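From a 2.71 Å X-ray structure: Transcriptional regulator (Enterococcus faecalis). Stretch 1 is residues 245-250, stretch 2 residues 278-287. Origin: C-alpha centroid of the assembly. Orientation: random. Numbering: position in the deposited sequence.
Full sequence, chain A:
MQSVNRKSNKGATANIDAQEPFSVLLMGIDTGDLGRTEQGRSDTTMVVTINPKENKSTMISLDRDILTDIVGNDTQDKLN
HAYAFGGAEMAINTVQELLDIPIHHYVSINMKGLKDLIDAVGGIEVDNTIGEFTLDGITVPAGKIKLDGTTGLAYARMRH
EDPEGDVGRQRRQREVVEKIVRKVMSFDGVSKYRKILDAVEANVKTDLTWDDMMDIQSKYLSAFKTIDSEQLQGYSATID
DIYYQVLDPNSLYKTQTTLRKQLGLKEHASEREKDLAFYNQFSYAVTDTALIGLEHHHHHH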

# COMPACT_ATOMS: atom_id res chain seq x y z
N GLN A 245 -4.95 -15.16 7.47
CA GLN A 245 -3.51 -15.14 7.70
C GLN A 245 -3.27 -14.48 9.06
O GLN A 245 -3.62 -13.31 9.26
CB GLN A 245 -2.83 -14.36 6.58
CG GLN A 245 -1.34 -14.16 6.75
CD GLN A 245 -0.72 -13.43 5.58
OE1 GLN A 245 0.25 -12.69 5.74
NE2 GLN A 245 -1.27 -13.64 4.39
N VAL A 246 -2.69 -15.24 9.99
CA VAL A 246 -2.41 -14.70 11.31
C VAL A 246 -0.98 -14.23 11.34
O VAL A 246 -0.06 -15.03 11.16
CB VAL A 246 -2.58 -15.75 12.42
CG1 VAL A 246 -2.23 -15.13 13.76
CG2 VAL A 246 -3.99 -16.27 12.44
N LEU A 247 -0.79 -12.94 11.57
CA LEU A 247 0.54 -12.35 11.59
C LEU A 247 1.36 -12.78 12.79
O LEU A 247 0.85 -13.03 13.88
CB LEU A 247 0.44 -10.83 11.56
CG LEU A 247 -0.12 -10.18 10.29
CD1 LEU A 247 -0.35 -8.70 10.53
CD2 LEU A 247 0.86 -10.38 9.14
N ASP A 248 2.66 -12.90 12.56
CA ASP A 248 3.55 -13.26 13.65
C ASP A 248 3.63 -11.98 14.47
O ASP A 248 4.01 -10.94 13.97
CB ASP A 248 4.93 -13.66 13.14
CG ASP A 248 5.87 -13.99 14.28
OD1 ASP A 248 6.21 -13.06 15.04
OD2 ASP A 248 6.27 -15.17 14.42
N PRO A 249 3.27 -12.06 15.75
CA PRO A 249 3.31 -10.88 16.61
C PRO A 249 4.67 -10.20 16.78
O PRO A 249 4.76 -8.97 16.75
CB PRO A 249 2.75 -11.41 17.93
CG PRO A 249 3.26 -12.83 17.95
CD PRO A 249 2.96 -13.27 16.53
N ASN A 250 5.71 -10.99 16.93
CA ASN A 250 7.04 -10.47 17.15
C ASN A 250 7.59 -9.83 15.81
O ASN A 250 8.25 -8.80 15.79
CB ASN A 250 7.87 -11.51 18.01
CG ASN A 250 9.29 -11.63 17.55
OD1 ASN A 250 9.56 -11.75 16.31
ND2 ASN A 250 10.25 -11.59 18.51
N PHE A 278 -3.23 -10.71 20.69
CA PHE A 278 -4.04 -10.98 19.52
C PHE A 278 -3.66 -12.30 18.88
O PHE A 278 -4.52 -13.12 18.56
CB PHE A 278 -3.88 -9.87 18.47
CG PHE A 278 -4.90 -9.93 17.37
CD1 PHE A 278 -6.16 -9.35 17.55
CD2 PHE A 278 -4.64 -10.62 16.20
CE1 PHE A 278 -7.14 -9.45 16.58
CE2 PHE A 278 -5.62 -10.73 15.21
CZ PHE A 278 -6.87 -10.15 15.41
N TYR A 279 -2.36 -12.52 18.71
CA TYR A 279 -1.87 -13.75 18.09
C TYR A 279 -2.23 -15.02 18.87
O TYR A 279 -2.58 -16.04 18.27
CB TYR A 279 -0.35 -13.67 17.87
CG TYR A 279 0.33 -15.01 17.63
CD1 TYR A 279 0.78 -15.78 18.70
CD2 TYR A 279 0.47 -15.54 16.34
CE1 TYR A 279 1.37 -17.03 18.50
CE2 TYR A 279 1.06 -16.80 16.13
CZ TYR A 279 1.50 -17.53 17.23
OH TYR A 279 2.02 -18.79 17.09
N ASN A 280 -2.17 -14.95 20.19
CA ASN A 280 -2.49 -16.11 21.03
C ASN A 280 -3.93 -16.56 20.96
O ASN A 280 -4.22 -17.75 21.11
CB ASN A 280 -2.13 -15.84 22.48
CG ASN A 280 -0.66 -15.91 22.71
OD1 ASN A 280 0.01 -16.83 22.20
ND2 ASN A 280 -0.13 -14.96 23.47
N GLN A 281 -4.84 -15.63 20.75
CA GLN A 281 -6.24 -15.98 20.68
C GLN A 281 -6.64 -16.52 19.32
O GLN A 281 -7.80 -16.88 19.11
CB GLN A 281 -7.10 -14.77 21.04
CG GLN A 281 -7.10 -13.68 20.00
CD GLN A 281 -8.03 -12.54 20.34
OE1 GLN A 281 -7.75 -11.77 21.24
NE2 GLN A 281 -9.15 -12.45 19.64
N PHE A 282 -5.69 -16.60 18.39
CA PHE A 282 -6.00 -17.09 17.04
C PHE A 282 -4.97 -18.06 16.48
O PHE A 282 -5.09 -18.51 15.33
CB PHE A 282 -6.12 -15.91 16.07
CG PHE A 282 -7.35 -15.08 16.27
CD1 PHE A 282 -8.61 -15.63 16.11
CD2 PHE A 282 -7.25 -13.74 16.62
CE1 PHE A 282 -9.76 -14.86 16.29
CE2 PHE A 282 -8.38 -12.96 16.81
CZ PHE A 282 -9.64 -13.52 16.64
N SER A 283 -3.97 -18.40 17.29
CA SER A 283 -2.93 -19.31 16.85
C SER A 283 -3.47 -20.73 16.64
O SER A 283 -2.91 -21.51 15.86
CB SER A 283 -1.77 -19.31 17.86
OG SER A 283 -2.16 -19.95 19.06
N TYR A 284 -4.57 -21.06 17.32
CA TYR A 284 -5.20 -22.39 17.20
C TYR A 284 -5.71 -22.62 15.78
O TYR A 284 -6.13 -23.73 15.43
CB TYR A 284 -6.38 -22.53 18.18
CG TYR A 284 -7.60 -21.71 17.79
CD1 TYR A 284 -8.60 -22.25 16.99
CD2 TYR A 284 -7.72 -20.37 18.17
CE1 TYR A 284 -9.70 -21.49 16.58
CE2 TYR A 284 -8.80 -19.60 17.77
CZ TYR A 284 -9.79 -20.16 16.98
OH TYR A 284 -10.86 -19.40 16.60
N ALA A 285 -5.72 -21.57 14.97
CA ALA A 285 -6.20 -21.66 13.60
C ALA A 285 -5.05 -21.80 12.60
O ALA A 285 -5.27 -22.14 11.44
CB ALA A 285 -7.03 -20.43 13.26
N VAL A 286 -3.83 -21.51 13.03
CA VAL A 286 -2.69 -21.64 12.13
C VAL A 286 -2.66 -23.07 11.60
O VAL A 286 -2.93 -24.01 12.34
CB VAL A 286 -1.35 -21.36 12.86
CG1 VAL A 286 -0.20 -21.58 11.90
CG2 VAL A 286 -1.31 -19.94 13.39
N THR A 287 -2.33 -23.22 10.31
CA THR A 287 -2.24 -24.53 9.65
C THR A 287 -0.79 -24.88 9.32
O THR A 287 -0.52 -25.87 8.63
CB THR A 287 -3.05 -24.56 8.32
OG1 THR A 287 -4.37 -24.03 8.53
CG2 THR A 287 -3.18 -25.99 7.80

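What kind of force joins the two stretches? No hydrogen bond or salt bridge crosses between them, so the contact rests on apolar packing. It is small, burying 270 Å² with both sides summed, and most of that area belongs to Val246, Tyr279 and Pro249.

How does the tyrosine ring take part? Tyr279, in a helix, points toward the first stretch with chi1 in the t well (163°). Pro249 lies over one face of its ring, with Pro249 CD 3.3 Å from Tyr279 CG. A proline ring suits this place because it is compact and rigid, and its CD, bonded to the backbone nitrogen, carries polarized hydrogens that sit well against an aromatic face. The same ring meets Leu247 O obliquely, at 3.5 Å from Tyr279 CD2, a close approach without a hydrogen bond. The hydroxyl, at the far end of the ring, lies beyond these contacts.

What does Val246 pack against? Its side chain, buried and directed toward the second stretch, spreads its two methyls over different neighbours. Val246 CG1 lies 3.8 Å from Tyr279 CD2, while Val246 CG2 is 4.2 Å from Phe282 CB and 3.8 Å from Phe282 O. Val286 adds a looser contact, its CG2 4.5 Å from Val246 CB. A branched, wholly apolar side chain fits such a site, filling space close to the backbone. Phe282 offers its CB here, whereas the end of its side chain leads away.

How are the backbones arranged to present these groups? Phe282 N bonds to Tyr279 O at 3.2 Å, and Ala285 N to Phe282 O at 3.1 Å, linking the segment that carries Tyr279 and Phe282. In the first stretch, Asp248 points away from the contact and caps the helix beginning at Pro249, through a weak bond from Asn250 N to Asp248 OD1 at 2.8 Å.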